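Local coordinates for protein chitinase A (Cycas revoluta, PDB 4MNK) that probably hydrolyses chitin as a family 18 chitinase, and is caught here with chains of N-acetylglucosamine in its substrate cleft, at residues Tyr119-Pro124 with Lys165-Glu170; Tyr192-Ser197 with Phe215-Gly220; Tyr175-Ile180 with Ala227-Glu232. All blocks are in the same frame, centred on the assembly; numbering follows the deposited sequence. Where two conformers were deposited one is given.

Interaction 1. Residues Tyr119-Pro124 with Lys165-Glu170. With NAG (2-acetamido-2-deoxy-beta-D-glucopyranose), chain B; NAG (2-acetamido-2-deoxy-beta-D-glucopyranose), chain C.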
loop_
_atom_site.group_PDB
_atom_site.type_symbol
_atom_site.label_atom_id
_atom_site.label_comp_id
_atom_site.label_asym_id
_atom_site.label_seq_id
_atom_site.Cartn_x
_atom_site.Cartn_y
_atom_site.Cartn_z
ATOM N N TYR A 119 -9.495 -0.186 2.709
ATOM C CA TYR A 119 -10.822 -0.572 2.249
ATOM C C TYR A 119 -10.830 -0.546 0.725
ATOM O O TYR A 119 -10.731 0.518 0.109
ATOM C CB TYR A 119 -11.849 0.412 2.820
ATOM C CG TYR A 119 -13.303 0.217 2.419
ATOM C CD1 TYR A 119 -14.225 1.234 2.644
ATOM C CD2 TYR A 119 -13.760 -0.967 1.829
ATOM C CE1 TYR A 119 -15.560 1.087 2.307
ATOM C CE2 TYR A 119 -15.102 -1.121 1.473
ATOM C CZ TYR A 119 -15.992 -0.087 1.718
ATOM O OH TYR A 119 -17.319 -0.221 1.384
ATOM N N GLU A 120 -10.943 -1.726 0.124
ATOM C CA GLU A 120 -10.830 -1.861 -1.322
ATOM C C GLU A 120 -12.104 -2.482 -1.905
ATOM O O GLU A 120 -12.206 -3.703 -1.985
ATOM C CB GLU A 120 -9.578 -2.682 -1.670
ATOM C CG GLU A 120 -8.284 -2.031 -1.171
ATOM C CD GLU A 120 -7.036 -2.883 -1.352
ATOM O OE1 GLU A 120 -6.976 -3.699 -2.294
ATOM O OE2 GLU A 120 -6.092 -2.714 -0.556
ATOM N N TYR A 121 -13.080 -1.669 -2.322
ATOM C CA TYR A 121 -13.016 -0.202 -2.366
ATOM C C TYR A 121 -14.366 0.382 -1.942
ATOM O O TYR A 121 -15.381 -0.322 -1.990
ATOM C CB TYR A 121 -12.687 0.277 -3.788
ATOM C CG TYR A 121 -11.392 -0.276 -4.324
ATOM C CD1 TYR A 121 -10.182 0.376 -4.091
ATOM C CD2 TYR A 121 -11.375 -1.466 -5.048
ATOM C CE1 TYR A 121 -8.986 -0.143 -4.576
ATOM C CE2 TYR A 121 -10.191 -1.995 -5.530
ATOM C CZ TYR A 121 -9.003 -1.331 -5.292
ATOM O OH TYR A 121 -7.834 -1.862 -5.778
ATOM N N PRO A 122 -14.390 1.667 -1.529
ATOM C CA PRO A 122 -15.654 2.328 -1.187
ATOM C C PRO A 122 -16.470 2.690 -2.432
ATOM O O PRO A 122 -16.611 3.867 -2.781
ATOM C CB PRO A 122 -15.203 3.578 -0.426
ATOM C CG PRO A 122 -13.833 3.859 -0.947
ATOM C CD PRO A 122 -13.224 2.518 -1.220
ATOM N N GLU A 123 -16.992 1.659 -3.090
ATOM C CA GLU A 123 -17.826 1.805 -4.275
ATOM C C GLU A 123 -18.897 0.711 -4.235
ATOM O O GLU A 123 -18.657 -0.356 -3.670
ATOM C CB GLU A 123 -16.979 1.736 -5.558
ATOM C CG GLU A 123 -16.184 0.442 -5.772
ATOM C CD GLU A 123 -17.002 -0.665 -6.419
ATOM O OE1 GLU A 123 -18.041 -0.361 -7.045
ATOM O OE2 GLU A 123 -16.600 -1.843 -6.303
ATOM N N PRO A 124 -20.081 0.962 -4.830
ATOM C CA PRO A 124 -20.526 2.150 -5.572
ATOM C C PRO A 124 -20.875 3.351 -4.679
ATOM O O PRO A 124 -20.428 3.419 -3.531
ATOM C CB PRO A 124 -21.754 1.640 -6.333
ATOM C CG PRO A 124 -22.281 0.551 -5.493
ATOM C CD PRO A 124 -21.088 -0.115 -4.877
ATOM N N LYS A 165 -10.921 8.388 -9.604
ATOM C CA LYS A 165 -12.230 7.892 -10.025
ATOM C C LYS A 165 -12.334 6.386 -9.825
ATOM O O LYS A 165 -11.418 5.635 -10.171
ATOM C CB LYS A 165 -12.493 8.217 -11.501
ATOM C CG LYS A 165 -12.355 9.683 -11.887
ATOM C CD LYS A 165 -13.573 10.503 -11.500
ATOM C CE LYS A 165 -13.426 11.941 -11.975
ATOM N NZ LYS A 165 -14.655 12.739 -11.726
ATOM N N LEU A 166 -13.457 5.951 -9.263
ATOM C CA LEU A 166 -13.772 4.534 -9.161
ATOM C C LEU A 166 -14.940 4.240 -10.101
ATOM O O LEU A 166 -16.088 4.481 -9.739
ATOM C CB LEU A 166 -14.143 4.163 -7.718
ATOM C CG LEU A 166 -13.085 4.356 -6.626
ATOM C CD1 LEU A 166 -13.708 4.303 -5.237
ATOM C CD2 LEU A 166 -11.978 3.317 -6.753
ATOM N N PHE A 167 -14.677 3.748 -11.312
ATOM C CA PHE A 167 -13.346 3.479 -11.855
ATOM C C PHE A 167 -13.188 4.297 -13.155
ATOM O O PHE A 167 -14.198 4.729 -13.714
ATOM C CB PHE A 167 -13.191 1.969 -12.071
ATOM C CG PHE A 167 -13.226 1.180 -10.789
ATOM C CD1 PHE A 167 -14.434 0.724 -10.266
ATOM C CD2 PHE A 167 -12.053 0.921 -10.088
ATOM C CE1 PHE A 167 -14.471 0.011 -9.067
ATOM C CE2 PHE A 167 -12.078 0.209 -8.888
ATOM C CZ PHE A 167 -13.291 -0.249 -8.380
ATOM N N PRO A 168 -11.941 4.517 -13.625
ATOM C CA PRO A 168 -11.718 5.411 -14.775
ATOM C C PRO A 168 -12.440 5.028 -16.072
ATOM O O PRO A 168 -12.760 5.913 -16.870
ATOM C CB PRO A 168 -10.196 5.362 -14.973
ATOM C CG PRO A 168 -9.741 4.143 -14.245
ATOM C CD PRO A 168 -10.665 4.017 -13.081
ATOM N N TRP A 169 -12.694 3.737 -16.278
ATOM C CA TRP A 169 -13.416 3.264 -17.470
ATOM C C TRP A 169 -14.940 3.305 -17.314
ATOM O O TRP A 169 -15.673 3.303 -18.309
ATOM C CB TRP A 169 -12.948 1.859 -17.866
ATOM C CG TRP A 169 -13.231 0.797 -16.841
ATOM C CD1 TRP A 169 -14.345 0.010 -16.763
ATOM C CD2 TRP A 169 -12.385 0.403 -15.753
ATOM N NE1 TRP A 169 -14.247 -0.848 -15.693
ATOM C CE2 TRP A 169 -13.054 -0.629 -15.056
ATOM C CE3 TRP A 169 -11.126 0.820 -15.298
ATOM C CZ2 TRP A 169 -12.507 -1.250 -13.927
ATOM C CZ3 TRP A 169 -10.583 0.202 -14.175
ATOM C CH2 TRP A 169 -11.275 -0.822 -13.504
ATOM N N GLU A 170 -15.405 3.335 -16.065
ATOM C CA GLU A 170 -16.829 3.417 -15.743
ATOM C C GLU A 170 -16.974 4.005 -14.342
ATOM O O GLU A 170 -16.857 3.292 -13.341
ATOM C CB GLU A 170 -17.487 2.034 -15.835
ATOM C CG GLU A 170 -19.014 2.055 -15.820
ATOM C CD GLU A 170 -19.627 0.803 -16.426
ATOM O OE1 GLU A 170 -20.316 0.922 -17.461
ATOM O OE2 GLU A 170 -19.418 -0.301 -15.879
HETATM C C1 NAG B . -3.067 -4.233 -2.255
HETATM C C2 NAG B . -3.203 -4.458 -0.742
HETATM C C3 NAG B . -2.252 -5.549 -0.247
HETATM C C4 NAG B . -2.200 -6.775 -1.163
HETATM C C5 NAG B . -2.057 -6.337 -2.626
HETATM C C6 NAG B . -2.026 -7.507 -3.611
HETATM C C7 NAG B . -1.918 -2.435 -0.047
HETATM C C8 NAG B . -1.915 -1.241 0.864
HETATM N N2 NAG B . -2.989 -3.238 0.035
HETATM O O1 NAG B . -4.108 -3.395 -2.704
HETATM O O3 NAG B . -2.608 -5.930 1.067
HETATM O O4 NAG B . -1.094 -7.565 -0.783
HETATM O O5 NAG B . -3.121 -5.465 -2.954
HETATM O O6 NAG B . -3.230 -8.239 -3.552
HETATM O O7 NAG B . -0.968 -2.618 -0.811
HETATM C C1 NAG C . -9.284 -3.102 -17.121
HETATM C C2 NAG C . -10.165 -4.139 -16.424
HETATM C C3 NAG C . -9.824 -4.275 -14.937
HETATM C C4 NAG C . -8.321 -4.307 -14.647
HETATM C C5 NAG C . -7.621 -3.203 -15.453
HETATM C C6 NAG C . -6.104 -3.181 -15.282
HETATM C C7 NAG C . -12.375 -4.316 -17.468
HETATM C C8 NAG C . -13.787 -3.811 -17.480
HETATM N N2 NAG C . -11.561 -3.765 -16.567
HETATM O O1 NAG C . -9.475 -3.180 -18.516
HETATM O O3 NAG C . -10.442 -5.429 -14.410
HETATM O O4 NAG C . -8.159 -4.081 -13.262
HETATM O O5 NAG C . -7.921 -3.342 -16.830
HETATM O O6 NAG C . -5.530 -4.371 -15.779
HETATM O O7 NAG C . -12.028 -5.192 -18.260
#

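Interaction 2. Residues Tyr192-Ser197 with Phe215-Gly220. With NAG (2-acetamido-2-deoxy-beta-D-glucopyranose), chain D; NAG (2-acetamido-2-deoxy-beta-D-glucopyranose), chain C; NAG (2-acetamido-2-deoxy-beta-D-glucopyranose), chain B.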
loop_
_atom_site.group_PDB
_atom_site.type_symbol
_atom_site.label_atom_id
_atom_site.label_comp_id
_atom_site.label_asym_id
_atom_site.label_seq_id
_atom_site.Cartn_x
_atom_site.Cartn_y
_atom_site.Cartn_z
ATOM N N TYR A 192 -0.000 0.349 -8.434
ATOM C CA TYR A 192 0.505 -0.931 -8.917
ATOM C C TYR A 192 -0.658 -1.872 -9.215
ATOM O O TYR A 192 -1.825 -1.489 -9.072
ATOM C CB TYR A 192 1.506 -1.557 -7.929
ATOM C CG TYR A 192 1.144 -1.425 -6.464
ATOM C CD1 TYR A 192 0.299 -2.347 -5.846
ATOM C CD2 TYR A 192 1.664 -0.386 -5.690
ATOM C CE1 TYR A 192 -0.029 -2.228 -4.492
ATOM C CE2 TYR A 192 1.342 -0.260 -4.340
ATOM C CZ TYR A 192 0.500 -1.182 -3.749
ATOM O OH TYR A 192 0.197 -1.038 -2.414
ATOM N N ASP A 193 -0.327 -3.093 -9.636
ATOM C CA ASP A 193 -1.302 -4.092 -10.085
ATOM C C ASP A 193 -2.113 -3.610 -11.292
ATOM O O ASP A 193 -3.306 -3.907 -11.418
ATOM C CB ASP A 193 -2.199 -4.567 -8.928
ATOM C CG ASP A 193 -1.461 -5.466 -7.945
ATOM O OD1 ASP A 193 -0.424 -6.055 -8.324
ATOM O OD2 ASP A 193 -1.928 -5.588 -6.791
ATOM N N PHE A 194 -1.447 -2.876 -12.181
ATOM C CA PHE A 194 -2.057 -2.422 -13.433
ATOM C C PHE A 194 -2.173 -3.557 -14.439
ATOM O O PHE A 194 -3.050 -3.539 -15.304
ATOM C CB PHE A 194 -1.243 -1.293 -14.074
ATOM C CG PHE A 194 -1.010 -0.110 -13.179
ATOM C CD1 PHE A 194 -2.006 0.354 -12.328
ATOM C CD2 PHE A 194 0.203 0.565 -13.213
ATOM C CE1 PHE A 194 -1.787 1.453 -11.506
ATOM C CE2 PHE A 194 0.429 1.668 -12.398
ATOM C CZ PHE A 194 -0.570 2.113 -11.544
ATOM N N HIS A 195 -1.259 -4.520 -14.337
ATOM C CA HIS A 195 -1.181 -5.649 -15.257
ATOM C C HIS A 195 -0.744 -6.891 -14.503
ATOM O O HIS A 195 -0.048 -6.799 -13.494
ATOM C CB HIS A 195 -0.218 -5.344 -16.407
ATOM C CG HIS A 195 -0.606 -4.138 -17.202
ATOM N ND1 HIS A 195 -1.745 -4.093 -17.978
ATOM C CD2 HIS A 195 -0.021 -2.924 -17.319
ATOM C CE1 HIS A 195 -1.840 -2.903 -18.546
ATOM N NE2 HIS A 195 -0.806 -2.176 -18.164
ATOM N N GLY A 196 -1.178 -8.048 -14.986
ATOM C CA GLY A 196 -0.908 -9.309 -14.307
ATOM C C GLY A 196 -1.484 -10.488 -15.061
ATOM O O GLY A 196 -1.965 -10.343 -16.189
ATOM N N SER A 197 -1.449 -11.651 -14.414
ATOM C CA SER A 197 -1.807 -12.926 -15.038
ATOM C C SER A 197 -3.267 -13.041 -15.480
ATOM O O SER A 197 -3.628 -13.991 -16.182
ATOM C CB SER A 197 -1.451 -14.084 -14.108
ATOM O OG SER A 197 -2.073 -13.943 -12.845
ATOM N N PHE A 215 -3.585 3.044 -17.572
ATOM C CA PHE A 215 -3.230 2.436 -16.288
ATOM C C PHE A 215 -1.763 2.641 -15.938
ATOM O O PHE A 215 -0.939 1.735 -16.084
ATOM C CB PHE A 215 -3.605 0.952 -16.274
ATOM C CG PHE A 215 -5.072 0.706 -16.446
ATOM C CD1 PHE A 215 -5.591 0.344 -17.685
ATOM C CD2 PHE A 215 -5.945 0.862 -15.372
ATOM C CE1 PHE A 215 -6.957 0.127 -17.851
ATOM C CE2 PHE A 215 -7.311 0.647 -15.528
ATOM C CZ PHE A 215 -7.817 0.280 -16.769
ATOM N N THR A 216 -1.448 3.851 -15.489
ATOM C CA THR A 216 -0.093 4.198 -15.073
ATOM C C THR A 216 -0.131 5.002 -13.781
ATOM O O THR A 216 -1.140 5.644 -13.464
ATOM C CB THR A 216 0.669 5.012 -16.151
ATOM O OG1 THR A 216 0.141 6.340 -16.221
ATOM C CG2 THR A 216 0.587 4.346 -17.526
ATOM N N ALA A 217 0.978 4.970 -13.049
ATOM C CA ALA A 217 1.100 5.713 -11.801
ATOM C C ALA A 217 0.894 7.216 -12.013
ATOM O O ALA A 217 0.176 7.860 -11.244
ATOM C CB ALA A 217 2.448 5.437 -11.153
ATOM N N SER A 218 1.505 7.762 -13.066
ATOM C CA SER A 218 1.428 9.199 -13.342
ATOM C C SER A 218 0.014 9.667 -13.660
ATOM O O SER A 218 -0.414 10.702 -13.161
ATOM C CB SER A 218 2.402 9.613 -14.452
ATOM O OG SER A 218 2.087 8.986 -15.677
ATOM N N VAL A 219 -0.710 8.898 -14.472
ATOM C CA VAL A 219 -2.099 9.231 -14.802
ATOM C C VAL A 219 -2.966 9.246 -13.539
ATOM O O VAL A 219 -3.771 10.156 -13.339
ATOM C CB VAL A 219 -2.684 8.277 -15.874
ATOM C CG1 VAL A 219 -4.200 8.426 -15.985
ATOM C CG2 VAL A 219 -2.036 8.541 -17.227
ATOM N N GLY A 220 -2.780 8.245 -12.679
ATOM C CA GLY A 220 -3.481 8.188 -11.401
ATOM C C GLY A 220 -3.181 9.375 -10.504
ATOM O O GLY A 220 -4.097 10.010 -9.979
HETATM C C1 NAG D . -7.368 -5.074 -12.575
HETATM C C2 NAG D . -6.888 -4.439 -11.269
HETATM C C3 NAG D . -6.095 -5.417 -10.400
HETATM C C4 NAG D . -6.789 -6.772 -10.276
HETATM C C5 NAG D . -7.287 -7.265 -11.641
HETATM C C6 NAG D . -8.088 -8.561 -11.525
HETATM C C7 NAG D . -6.601 -2.026 -11.599
HETATM C C8 NAG D . -5.643 -0.907 -11.887
HETATM N N2 NAG D . -6.086 -3.256 -11.537
HETATM O O3 NAG D . -5.904 -4.848 -9.122
HETATM O O4 NAG D . -5.884 -7.706 -9.721
HETATM O O5 NAG D . -8.068 -6.274 -12.295
HETATM O O6 NAG D . -9.270 -8.345 -10.784
HETATM O O7 NAG D . -7.801 -1.787 -11.440
HETATM C C1 NAG C . -9.284 -3.102 -17.121
HETATM C C2 NAG C . -10.165 -4.139 -16.424
HETATM C C3 NAG C . -9.824 -4.275 -14.937
HETATM C C4 NAG C . -8.321 -4.307 -14.647
HETATM C C5 NAG C . -7.621 -3.203 -15.453
HETATM C C6 NAG C . -6.104 -3.181 -15.282
HETATM C C7 NAG C . -12.375 -4.316 -17.468
HETATM C C8 NAG C . -13.787 -3.811 -17.480
HETATM N N2 NAG C . -11.561 -3.765 -16.567
HETATM O O1 NAG C . -9.475 -3.180 -18.516
HETATM O O3 NAG C . -10.442 -5.429 -14.410
HETATM O O4 NAG C . -8.159 -4.081 -13.262
HETATM O O5 NAG C . -7.921 -3.342 -16.830
HETATM O O6 NAG C . -5.530 -4.371 -15.779
HETATM O O7 NAG C . -12.028 -5.192 -18.260
HETATM C C1 NAG B . -3.067 -4.233 -2.255
HETATM C C2 NAG B . -3.203 -4.458 -0.742
HETATM C C3 NAG B . -2.252 -5.549 -0.247
HETATM C C4 NAG B . -2.200 -6.775 -1.163
HETATM C C5 NAG B . -2.057 -6.337 -2.626
HETATM C C6 NAG B . -2.026 -7.507 -3.611
HETATM C C7 NAG B . -1.918 -2.435 -0.047
HETATM C C8 NAG B . -1.915 -1.241 0.864
HETATM N N2 NAG B . -2.989 -3.238 0.035
HETATM O O1 NAG B . -4.108 -3.395 -2.704
HETATM O O3 NAG B . -2.608 -5.930 1.067
HETATM O O4 NAG B . -1.094 -7.565 -0.783
HETATM O O5 NAG B . -3.121 -5.465 -2.954
HETATM O O6 NAG B . -3.230 -8.239 -3.552
HETATM O O7 NAG B . -0.968 -2.618 -0.811
HETATM O O HOH W 1 -0.343 0.477 -18.352
#

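Interaction 3. Residues Tyr175-Ile180 with Ala227-Glu232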
loop_
_atom_site.group_PDB
_atom_site.type_symbol
_atom_site.label_atom_id
_atom_site.label_comp_id
_atom_site.label_asym_id
_atom_site.label_seq_id
_atom_site.Cartn_x
_atom_site.Cartn_y
_atom_site.Cartn_z
ATOM N N TYR A 175 -13.167 9.526 -5.088
ATOM C CA TYR A 175 -12.692 9.962 -3.781
ATOM C C TYR A 175 -12.932 11.457 -3.598
ATOM O O TYR A 175 -12.541 12.258 -4.454
ATOM C CB TYR A 175 -11.209 9.641 -3.606
ATOM C CG TYR A 175 -10.901 8.165 -3.517
ATOM C CD1 TYR A 175 -10.439 7.465 -4.629
ATOM C CD2 TYR A 175 -11.066 7.469 -2.319
ATOM C CE1 TYR A 175 -10.151 6.104 -4.558
ATOM C CE2 TYR A 175 -10.782 6.106 -2.233
ATOM C CZ TYR A 175 -10.321 5.429 -3.357
ATOM O OH TYR A 175 -10.026 4.084 -3.288
ATOM N N PRO A 176 -13.590 11.837 -2.488
ATOM C CA PRO A 176 -13.826 13.258 -2.225
ATOM C C PRO A 176 -12.558 13.902 -1.660
ATOM O O PRO A 176 -12.279 13.783 -0.466
ATOM C CB PRO A 176 -14.966 13.239 -1.200
ATOM C CG PRO A 176 -14.832 11.922 -0.495
ATOM C CD PRO A 176 -14.212 10.962 -1.475
ATOM N N VAL A 177 -11.794 14.570 -2.522
ATOM C CA VAL A 177 -10.430 14.976 -2.159
ATOM C C VAL A 177 -10.346 16.062 -1.088
ATOM O O VAL A 177 -9.438 16.035 -0.262
ATOM C CB VAL A 177 -9.547 15.342 -3.390
ATOM C CG1 VAL A 177 -9.443 14.158 -4.339
ATOM C CG2 VAL A 177 -10.067 16.578 -4.113
ATOM N N GLN A 178 -11.287 17.006 -1.099
ATOM C CA GLN A 178 -11.310 18.065 -0.092
ATOM C C GLN A 178 -11.635 17.479 1.286
ATOM O O GLN A 178 -10.990 17.815 2.283
ATOM C CB GLN A 178 -12.311 19.154 -0.477
ATOM C CG GLN A 178 -12.284 20.373 0.427
ATOM C CD GLN A 178 -13.492 21.256 0.223
ATOM O OE1 GLN A 178 -14.622 20.859 0.509
ATOM N NE2 GLN A 178 -13.261 22.459 -0.282
ATOM N N PHE A 179 -12.635 16.600 1.320
ATOM C CA PHE A 179 -12.994 15.834 2.514
ATOM C C PHE A 179 -11.777 15.093 3.076
ATOM O O PHE A 179 -11.466 15.195 4.267
ATOM C CB PHE A 179 -14.111 14.840 2.164
ATOM C CG PHE A 179 -14.450 13.875 3.269
ATOM C CD1 PHE A 179 -15.503 14.142 4.135
ATOM C CD2 PHE A 179 -13.731 12.691 3.434
ATOM C CE1 PHE A 179 -15.825 13.254 5.157
ATOM C CE2 PHE A 179 -14.048 11.801 4.455
ATOM C CZ PHE A 179 -15.096 12.083 5.316
ATOM N N ILE A 180 -11.094 14.357 2.202
ATOM C CA ILE A 180 -9.926 13.569 2.580
ATOM C C ILE A 180 -8.790 14.454 3.106
ATOM O O ILE A 180 -8.190 14.152 4.141
ATOM C CB ILE A 180 -9.439 12.694 1.399
ATOM C CG1 ILE A 180 -10.420 11.546 1.143
ATOM C CG2 ILE A 180 -8.040 12.156 1.663
ATOM C CD1 ILE A 180 -10.187 10.799 -0.162
ATOM N N ALA A 227 -8.246 16.880 -9.336
ATOM C CA ALA A 227 -9.444 16.962 -8.504
ATOM C C ALA A 227 -9.288 17.983 -7.377
ATOM O O ALA A 227 -10.281 18.448 -6.816
ATOM C CB ALA A 227 -9.797 15.593 -7.941
ATOM N N GLY A 228 -8.043 18.318 -7.046
ATOM C CA GLY A 228 -7.754 19.342 -6.044
ATOM C C GLY A 228 -7.062 18.859 -4.782
ATOM O O GLY A 228 -7.002 19.586 -3.792
ATOM N N MET A 229 -6.533 17.636 -4.807
ATOM C CA MET A 229 -5.791 17.120 -3.660
ATOM C C MET A 229 -4.485 17.893 -3.492
ATOM O O MET A 229 -3.714 17.997 -4.450
ATOM C CB MET A 229 -5.491 15.626 -3.817
ATOM C CG MET A 229 -4.843 15.007 -2.586
ATOM S SD MET A 229 -6.007 14.835 -1.220
ATOM C CE MET A 229 -6.785 13.278 -1.649
ATOM N N PRO A 230 -4.234 18.444 -2.285
ATOM C CA PRO A 230 -2.925 19.044 -2.036
ATOM C C PRO A 230 -1.856 17.979 -2.284
ATOM O O PRO A 230 -1.996 16.856 -1.782
ATOM C CB PRO A 230 -2.982 19.420 -0.552
ATOM C CG PRO A 230 -4.431 19.549 -0.243
ATOM C CD PRO A 230 -5.110 18.528 -1.103
ATOM N N PRO A 231 -0.803 18.318 -3.054
ATOM C CA PRO A 231 0.192 17.322 -3.463
ATOM C C PRO A 231 0.861 16.616 -2.285
ATOM O O PRO A 231 1.151 15.420 -2.373
ATOM C CB PRO A 231 1.211 18.145 -4.261
ATOM C CG PRO A 231 1.006 19.553 -3.815
ATOM C CD PRO A 231 -0.457 19.665 -3.543
ATOM N N GLU A 232 1.076 17.346 -1.192
ATOM C CA GLU A 232 1.703 16.790 0.012
ATOM C C GLU A 232 0.861 15.705 0.715
ATOM O O GLU A 232 1.378 14.969 1.558
ATOM C CB GLU A 232 2.102 17.908 0.990
ATOM C CG GLU A 232 0.952 18.547 1.771
ATOM C CD GLU A 232 0.264 19.700 1.044
ATOM O OE1 GLU A 232 -0.572 20.372 1.684
ATOM O OE2 GLU A 232 0.546 19.943 -0.150
#

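Interaction 1. Residues Tyr119-Pro124 with Lys165-Glu170
Aromatic and apolar packing, led by Y121 and F167, joins the loop after strand 114-119 of the family 18 TIM barrel to the short strand 165-166 and the turn that follows it, beyond barrel strand 155-161. F167 turns its edge toward the face of Y121 as an offset edge-to-face pair, planes 89° apart and ring centroids separated by 5.8 Å. Its CZ comes closest, 4.0 Å from CD2 of Y121. E123 reaches the same F167 ring at its edge: a bend at chi2 (84°) carries CD to 3.7 Å from F167 CE1, with OE2 in the ring plane. L166 fills in behind, CD1 lying 3.8 Å from the carbonyl O of P122 and CD2 4.3 Å from Y121 CB. The Y121 ring also receives CB of E120, 3.7 Å above its plane and over its centre. E120 ends the D-x-D-x-E signature of the family, and its OE1 lies 2.9 Å from O1 of NAG in chain B, a weak bond; OE2 is also within reach of O1, and the choice is not settled. The contact pairs rings and aliphatic groups, and the carboxylate of E123 meets the C-H at CE1 of F167, whose slight positive polarisation would suit it.

Interaction 2. Residues Tyr192-Ser197 with Phe215-Gly220
F194 packs against F215-A217 where, in the TIM barrel, the long loop after strand 186-190 runs back to the start of helix 217-227. From its CB, 3.9 Å from CB of F215, the side chain runs across the backbone of F215-A217. CG, set anti to its own carbonyl carbon (chi1 -55°), touches the carbonyl O of F215, and CD2 comes within 3.3 Å of it. Further out, CE2 lies 3.4 Å from N of A217, with CZ beside the same nitrogen. One face of the ring lies against the peptide between F215 and T216, while CA of Y192 sits over the centre of the opposite face. On the remaining side CD1 is 3.9 Å from methyl C8 of NAG in chain D, in the ring plane. The loop backbone binds the glycan too: D193 O accepts from N2 of the chain D sugar (2.9 Å, 161°), and F194 O from O6 of the chain C sugar. F215 offers that second sugar a ring face, C6 lying over its centre. H195, whose ND1 is bonded to E199, closes the contact through water: one molecule lies 2.7 Å from H195 NE2 and donates to F215 O.

Interaction 3. Residues Tyr175-Ile180 with Ala227-Glu232
V177 lies across the chain turn A227-M229, its two methyls dividing the work. CG2 rests on the backbone, 3.3 Å from the carbonyl O of A227, and also touches C of G228 and N of M229. CG1 meets a side chain instead, CB of A227 at 3.9 Å. G228 ends helix 217-227 in a Schellman motif with positive phi (115°), backbone angles at which a CB would be pressed against the carbonyl O of A227. M229 then brings its side chain back over the short helix 177-183. CG leaves anti to the backbone N (chi1 -174°), and bends at chi2 and chi3 fold the chain so that CE ends between two residues of that helix, 3.9 Å from CB of V177 and 3.7 Å from CG2 of I180. I180 and M229 cross at about a right angle. SD passes 3.8 Å from the carbonyl O of V177, a packing contact. P176 stands at the N-cap position of the helix, and its carbonyl O takes the first-turn bond from I180 N. The whole joins two neighbouring segments on the outside of the barrel: helix 177-183 has the end of helix 217-227 and the loop to strand 234-247 on this flank, while F179 packs on V132 and V135 of helix 125-149 and I180 reaches E158 of strand 155-161.

How the interactions relate
Interactions 1 and 2 meet at the substrate cleft, their centres 14 Å apart, and both touch the sugars of chains B and C. They join directly where W169 CZ3 packs 3.6 Å from F215 CE2, next to the chain C sugar, whose O4 is linked to C1 of the chain D sugar. Interaction 3 lies away from the glycan but is tied to interaction 1 by Y175, whose OH is 3.8 Å from Y121 CD1 and whose ring also packs on L166 and P122. Interactions 2 and 3 do not touch (nearest atoms about 8 Å apart), yet helix 217-227 begins in one and ends in the other, and interaction 2 is nested inside the loop interaction 3 closes.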